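Local coordinates for protein acetyltransferase, GNAT family (Enterococcus faecalis, PDB 1U6M) that probably transfers acyl groups, as expected of a member of the GNAT acetyltransferase family, at residues 60-72 with 123-137. Sequence-based numbering, arbitrary orientation.
With SO4 (sulfate ion), chain E.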
loop_
_atom_site.group_PDB
_atom_site.type_symbol
_atom_site.label_atom_id
_atom_site.label_comp_id
_atom_site.label_asym_id
_atom_site.label_seq_id
_atom_site.Cartn_x
_atom_site.Cartn_y
_atom_site.Cartn_z
ATOM N N LEU A 60 -2.737 -2.211 8.142
ATOM C CA LEU A 60 -2.164 -2.479 9.457
ATOM C C LEU A 60 -1.307 -1.306 9.881
ATOM O O LEU A 60 -0.500 -0.809 9.086
ATOM C CB LEU A 60 -1.325 -3.767 9.419
ATOM C CG LEU A 60 -1.127 -4.650 10.640
ATOM C CD1 LEU A 60 -2.440 -5.139 11.272
ATOM C CD2 LEU A 60 -0.329 -5.772 10.151
ATOM N N VAL A 61 -1.463 -0.872 11.133
ATOM C CA VAL A 61 -0.751 0.322 11.627
ATOM C C VAL A 61 0.348 -0.113 12.584
ATOM O O VAL A 61 0.149 -1.023 13.404
ATOM C CB VAL A 61 -1.805 1.321 12.334
ATOM C CG1 VAL A 61 -1.151 2.299 13.250
ATOM C CG2 VAL A 61 -2.598 2.087 11.290
ATOM N N TYR A 62 1.521 0.509 12.494
ATOM C CA TYR A 62 2.496 0.435 13.589
ATOM C C TYR A 62 2.505 1.709 14.428
ATOM O O TYR A 62 2.904 2.752 13.951
ATOM C CB TYR A 62 3.892 0.181 13.067
ATOM C CG TYR A 62 4.866 -0.179 14.164
ATOM C CD1 TYR A 62 5.515 0.812 14.919
ATOM C CD2 TYR A 62 5.113 -1.505 14.473
ATOM C CE1 TYR A 62 6.413 0.495 15.917
ATOM C CE2 TYR A 62 5.979 -1.840 15.484
ATOM C CZ TYR A 62 6.633 -0.839 16.174
ATOM O OH TYR A 62 7.506 -1.225 17.146
ATOM N N GLU A 63 2.111 1.616 15.680
ATOM C CA GLU A 63 2.006 2.798 16.552
ATOM C C GLU A 63 3.245 2.963 17.446
ATOM O O GLU A 63 3.618 2.057 18.185
ATOM C CB GLU A 63 0.741 2.682 17.397
ATOM C CG GLU A 63 0.038 3.937 17.687
ATOM C CD GLU A 63 -1.190 3.695 18.510
ATOM O OE1 GLU A 63 -2.266 3.429 17.921
ATOM O OE2 GLU A 63 -1.075 3.782 19.748
ATOM N N HIS A 64 3.955 4.069 17.287
ATOM C CA HIS A 64 5.130 4.323 18.090
ATOM C C HIS A 64 4.887 5.597 18.906
ATOM O O HIS A 64 4.513 6.619 18.354
ATOM C CB HIS A 64 6.414 4.459 17.263
ATOM C CG HIS A 64 7.597 4.883 18.099
ATOM N ND1 HIS A 64 8.046 6.194 18.167
ATOM C CD2 HIS A 64 8.354 4.187 18.987
ATOM C CE1 HIS A 64 9.055 6.274 19.019
ATOM N NE2 HIS A 64 9.263 5.071 19.528
ATOM N N ALA A 65 5.092 5.513 20.220
ATOM C CA ALA A 65 4.834 6.635 21.144
ATOM C C ALA A 65 3.398 7.125 20.935
ATOM O O ALA A 65 3.183 8.339 20.778
ATOM C CB ALA A 65 5.873 7.815 20.920
ATOM N N GLY A 66 2.446 6.178 20.879
ATOM C CA GLY A 66 1.015 6.476 20.550
ATOM C C GLY A 66 0.718 7.326 19.298
ATOM O O GLY A 66 -0.190 8.141 19.279
ATOM N N GLU A 67 1.483 7.115 18.239
ATOM C CA GLU A 67 1.356 7.848 17.013
ATOM C C GLU A 67 1.558 6.852 15.850
ATOM O O GLU A 67 2.407 5.978 15.956
ATOM C CB GLU A 67 2.469 8.878 17.029
ATOM C CG GLU A 67 2.636 9.677 15.775
ATOM C CD GLU A 67 2.816 11.122 16.119
ATOM O OE1 GLU A 67 1.850 11.900 15.924
ATOM O OE2 GLU A 67 3.916 11.450 16.635
ATOM N N VAL A 68 0.800 7.002 14.760
ATOM C CA VAL A 68 0.978 6.236 13.507
ATOM C C VAL A 68 2.367 6.428 12.889
ATOM O O VAL A 68 2.671 7.509 12.371
ATOM C CB VAL A 68 -0.150 6.517 12.476
ATOM C CG1 VAL A 68 0.043 5.675 11.189
ATOM C CG2 VAL A 68 -1.540 6.204 13.092
ATOM N N ALA A 69 3.219 5.395 12.948
ATOM C CA ALA A 69 4.603 5.519 12.520
ATOM C C ALA A 69 4.865 4.900 11.142
ATOM O O ALA A 69 5.863 5.230 10.473
ATOM C CB ALA A 69 5.529 4.951 13.563
ATOM N N GLY A 70 3.983 3.982 10.736
ATOM C CA GLY A 70 4.135 3.183 9.500
ATOM C C GLY A 70 2.819 2.415 9.271
ATOM O O GLY A 70 2.041 2.164 10.213
ATOM N N ILE A 71 2.567 2.065 8.008
ATOM C CA ILE A 71 1.400 1.297 7.626
ATOM C C ILE A 71 1.835 0.197 6.644
ATOM O O ILE A 71 2.783 0.365 5.896
ATOM C CB ILE A 71 0.310 2.216 6.982
ATOM C CG1 ILE A 71 0.772 2.844 5.638
ATOM C CG2 ILE A 71 -0.220 3.234 8.023
ATOM C CD1 ILE A 71 -0.282 3.797 5.010
ATOM N N ALA A 72 1.141 -0.926 6.676
ATOM C CA ALA A 72 1.303 -1.999 5.716
ATOM C C ALA A 72 -0.058 -2.094 5.089
ATOM O O ALA A 72 -1.075 -2.195 5.815
ATOM C CB ALA A 72 1.614 -3.302 6.412
ATOM N N ARG A 123 9.914 10.713 9.997
ATOM C CA ARG A 123 10.411 10.920 11.348
ATOM C C ARG A 123 10.832 9.615 12.076
ATOM O O ARG A 123 11.485 9.693 13.146
ATOM C CB ARG A 123 9.356 11.627 12.179
ATOM C CG ARG A 123 9.046 13.030 11.753
ATOM C CD ARG A 123 7.953 13.597 12.652
ATOM N NE ARG A 123 6.678 12.933 12.431
ATOM C CZ ARG A 123 5.771 12.668 13.374
ATOM N NH1 ARG A 123 5.998 12.985 14.662
ATOM N NH2 ARG A 123 4.631 12.055 13.010
ATOM N N PHE A 124 10.438 8.433 11.552
ATOM C CA PHE A 124 10.682 7.171 12.268
ATOM C C PHE A 124 11.484 6.181 11.453
ATOM O O PHE A 124 11.298 4.990 11.581
ATOM C CB PHE A 124 9.378 6.554 12.764
ATOM C CG PHE A 124 8.562 7.484 13.634
ATOM C CD1 PHE A 124 8.995 7.825 14.907
ATOM C CD2 PHE A 124 7.378 8.020 13.188
ATOM C CE1 PHE A 124 8.252 8.673 15.710
ATOM C CE2 PHE A 124 6.629 8.850 13.983
ATOM C CZ PHE A 124 7.065 9.186 15.228
ATOM N N ARG A 125 12.353 6.676 10.582
ATOM C CA ARG A 125 13.179 5.817 9.778
ATOM C C ARG A 125 14.276 5.276 10.634
ATOM O O ARG A 125 14.745 5.943 11.582
ATOM C CB ARG A 125 13.815 6.551 8.578
ATOM C CG ARG A 125 12.853 7.177 7.522
ATOM C CD ARG A 125 11.575 6.336 7.231
ATOM N NE ARG A 125 11.955 5.061 6.646
ATOM C CZ ARG A 125 12.120 4.841 5.341
ATOM N NH1 ARG A 125 11.902 5.802 4.439
ATOM N NH2 ARG A 125 12.479 3.637 4.935
ATOM N N GLY A 126 14.709 4.067 10.292
ATOM C CA GLY A 126 15.933 3.537 10.852
ATOM C C GLY A 126 15.629 2.832 12.143
ATOM O O GLY A 126 16.555 2.469 12.845
ATOM N N MET A 127 14.341 2.619 12.438
ATOM C CA MET A 127 13.880 1.957 13.676
ATOM C C MET A 127 13.302 0.558 13.499
ATOM O O MET A 127 12.708 0.029 14.401
ATOM C CB MET A 127 12.888 2.815 14.457
ATOM C CG MET A 127 13.321 4.271 14.682
ATOM S SD MET A 127 12.062 5.395 15.316
ATOM C CE MET A 127 11.046 4.410 16.282
ATOM N N GLY A 128 13.538 -0.102 12.377
ATOM C CA GLY A 128 12.979 -1.469 12.271
ATOM C C GLY A 128 11.469 -1.618 11.967
ATOM O O GLY A 128 10.980 -2.740 11.951
ATOM N N ILE A 129 10.732 -0.522 11.727
ATOM C CA ILE A 129 9.246 -0.558 11.634
ATOM C C ILE A 129 8.714 -1.309 10.406
ATOM O O ILE A 129 7.809 -2.144 10.535
ATOM C CB ILE A 129 8.634 0.836 11.765
ATOM C CG1 ILE A 129 8.917 1.349 13.193
ATOM C CG2 ILE A 129 7.078 0.831 11.395
ATOM C CD1 ILE A 129 8.553 2.805 13.468
ATOM N N GLY A 130 9.330 -1.093 9.246
ATOM C CA GLY A 130 8.922 -1.765 8.027
ATOM C C GLY A 130 9.053 -3.269 8.129
ATOM O O GLY A 130 8.199 -4.029 7.658
ATOM N N SER A 131 10.130 -3.687 8.782
ATOM C CA SER A 131 10.480 -5.054 8.824
ATOM C C SER A 131 9.601 -5.716 9.842
ATOM O O SER A 131 9.212 -6.841 9.621
ATOM C CB SER A 131 11.984 -5.241 9.075
ATOM O OG SER A 131 12.210 -6.433 9.845
ATOM N N LYS A 132 9.221 -5.020 10.908
ATOM C CA LYS A 132 8.188 -5.555 11.832
ATOM C C LYS A 132 6.764 -5.621 11.291
ATOM O O LYS A 132 6.017 -6.496 11.659
ATOM C CB LYS A 132 8.073 -4.711 13.090
ATOM C CG LYS A 132 9.259 -4.697 13.923
ATOM C CD LYS A 132 8.915 -3.839 15.123
ATOM C CE LYS A 132 8.212 -4.683 16.172
ATOM N NZ LYS A 132 8.758 -4.269 17.518
ATOM N N LEU A 133 6.375 -4.645 10.480
ATOM C CA LEU A 133 5.096 -4.671 9.809
ATOM C C LEU A 133 5.012 -5.897 8.883
ATOM O O LEU A 133 4.010 -6.592 8.846
ATOM C CB LEU A 133 4.849 -3.330 9.060
ATOM C CG LEU A 133 4.294 -2.185 9.918
ATOM C CD1 LEU A 133 4.362 -0.920 9.141
ATOM C CD2 LEU A 133 2.863 -2.499 10.326
ATOM N N LEU A 134 6.091 -6.157 8.180
ATOM C CA LEU A 134 6.209 -7.264 7.270
ATOM C C LEU A 134 6.106 -8.624 8.026
ATOM O O LEU A 134 5.419 -9.552 7.547
ATOM C CB LEU A 134 7.522 -7.079 6.533
ATOM C CG LEU A 134 8.061 -8.050 5.527
ATOM C CD1 LEU A 134 7.069 -8.323 4.383
ATOM C CD2 LEU A 134 9.371 -7.456 5.013
ATOM N N ASP A 135 6.722 -8.725 9.215
ATOM C CA ASP A 135 6.564 -9.924 10.055
ATOM C C ASP A 135 5.102 -10.254 10.433
ATOM O O ASP A 135 4.798 -11.396 10.767
ATOM C CB ASP A 135 7.374 -9.807 11.381
ATOM C CG ASP A 135 8.878 -9.919 11.172
ATOM O OD1 ASP A 135 9.345 -10.329 10.081
ATOM O OD2 ASP A 135 9.622 -9.580 12.122
ATOM N N ALA A 136 4.243 -9.241 10.471
ATOM C CA ALA A 136 2.860 -9.341 10.957
ATOM C C ALA A 136 1.928 -9.730 9.854
ATOM O O ALA A 136 0.768 -9.990 10.091
ATOM C CB ALA A 136 2.386 -7.966 11.509
ATOM N N LEU A 137 2.428 -9.741 8.634
ATOM C CA LEU A 137 1.565 -9.898 7.474
ATOM C C LEU A 137 1.064 -11.321 7.157
ATOM O O LEU A 137 0.002 -11.428 6.569
ATOM C CB LEU A 137 2.226 -9.269 6.237
ATOM C CG LEU A 137 2.141 -7.714 6.168
ATOM C CD1 LEU A 137 2.775 -7.203 4.919
ATOM C CD2 LEU A 137 0.666 -7.157 6.368
HETATM O O2 SO4 E . 12.116 1.501 6.973
HETATM O O3 SO4 E . 12.093 0.609 8.573
HETATM O O4 SO4 E . 12.842 2.049 8.153
#
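The R-x-x-G-x-G signature of the GNAT fold (Arg-125 to Gly-130), with the turn before it and helix 129-135, packs against the hairpin of strands 59-64 and 67-76. Helix 129-135 runs at 35° to strand 67-72, axes 8.5 Å apart. A classic beta bulge sets Ala-69 and Gly-70 opposite Tyr-62 and turns both toward the helix; bare Gly-70 admits Ile-129 CG2 and Leu-133 CD1. Ile-129 covers one face of Tyr-62: CG2 lies 3.7 Å from Tyr-62 CB, and CG1 on the same side makes a CH-pi contact, 4.2 Å from the ring centroid. Lys-132 passes obliquely by the phenol, CD and CE close to Tyr-62 CE2, and its NZ gives Tyr-62 OH a weak bond of 3.3 Å, the hydroxyl being held more firmly by Ser-2 N. Leu-133 spans the hairpin from above, CD1 over the Gly-70/Ile-71 peptide and CD2 beside Tyr-62 N, and Leu-60 CD2 meets Ala-136 and Leu-137. At the other end Ala-69 CB touches Phe-124 CD2 at 3.6 Å. The twist at Met-127 chi3 (31°) sets CE over the His-64 ring, 3.7 Å from its centroid. Arg-123 NH1 reaches Glu-67 OE2 at 3.3 Å, a salt bridge made from 62° out of the carboxylate plane. Arg-125 NH2 binds a sulfate O2 at 3.0 Å, and the amides of Gly-126 and Gly-130 add weak bonds, consistent with the acetyl-CoA pyrophosphate site of relatives. Strand 3-6 flanks the hairpin at one edge, where Ile-4 touches Leu-60 and Tyr-62, and strand 112-120 at the other; Val-68 and Ile-71 face away, onto helix 12-25.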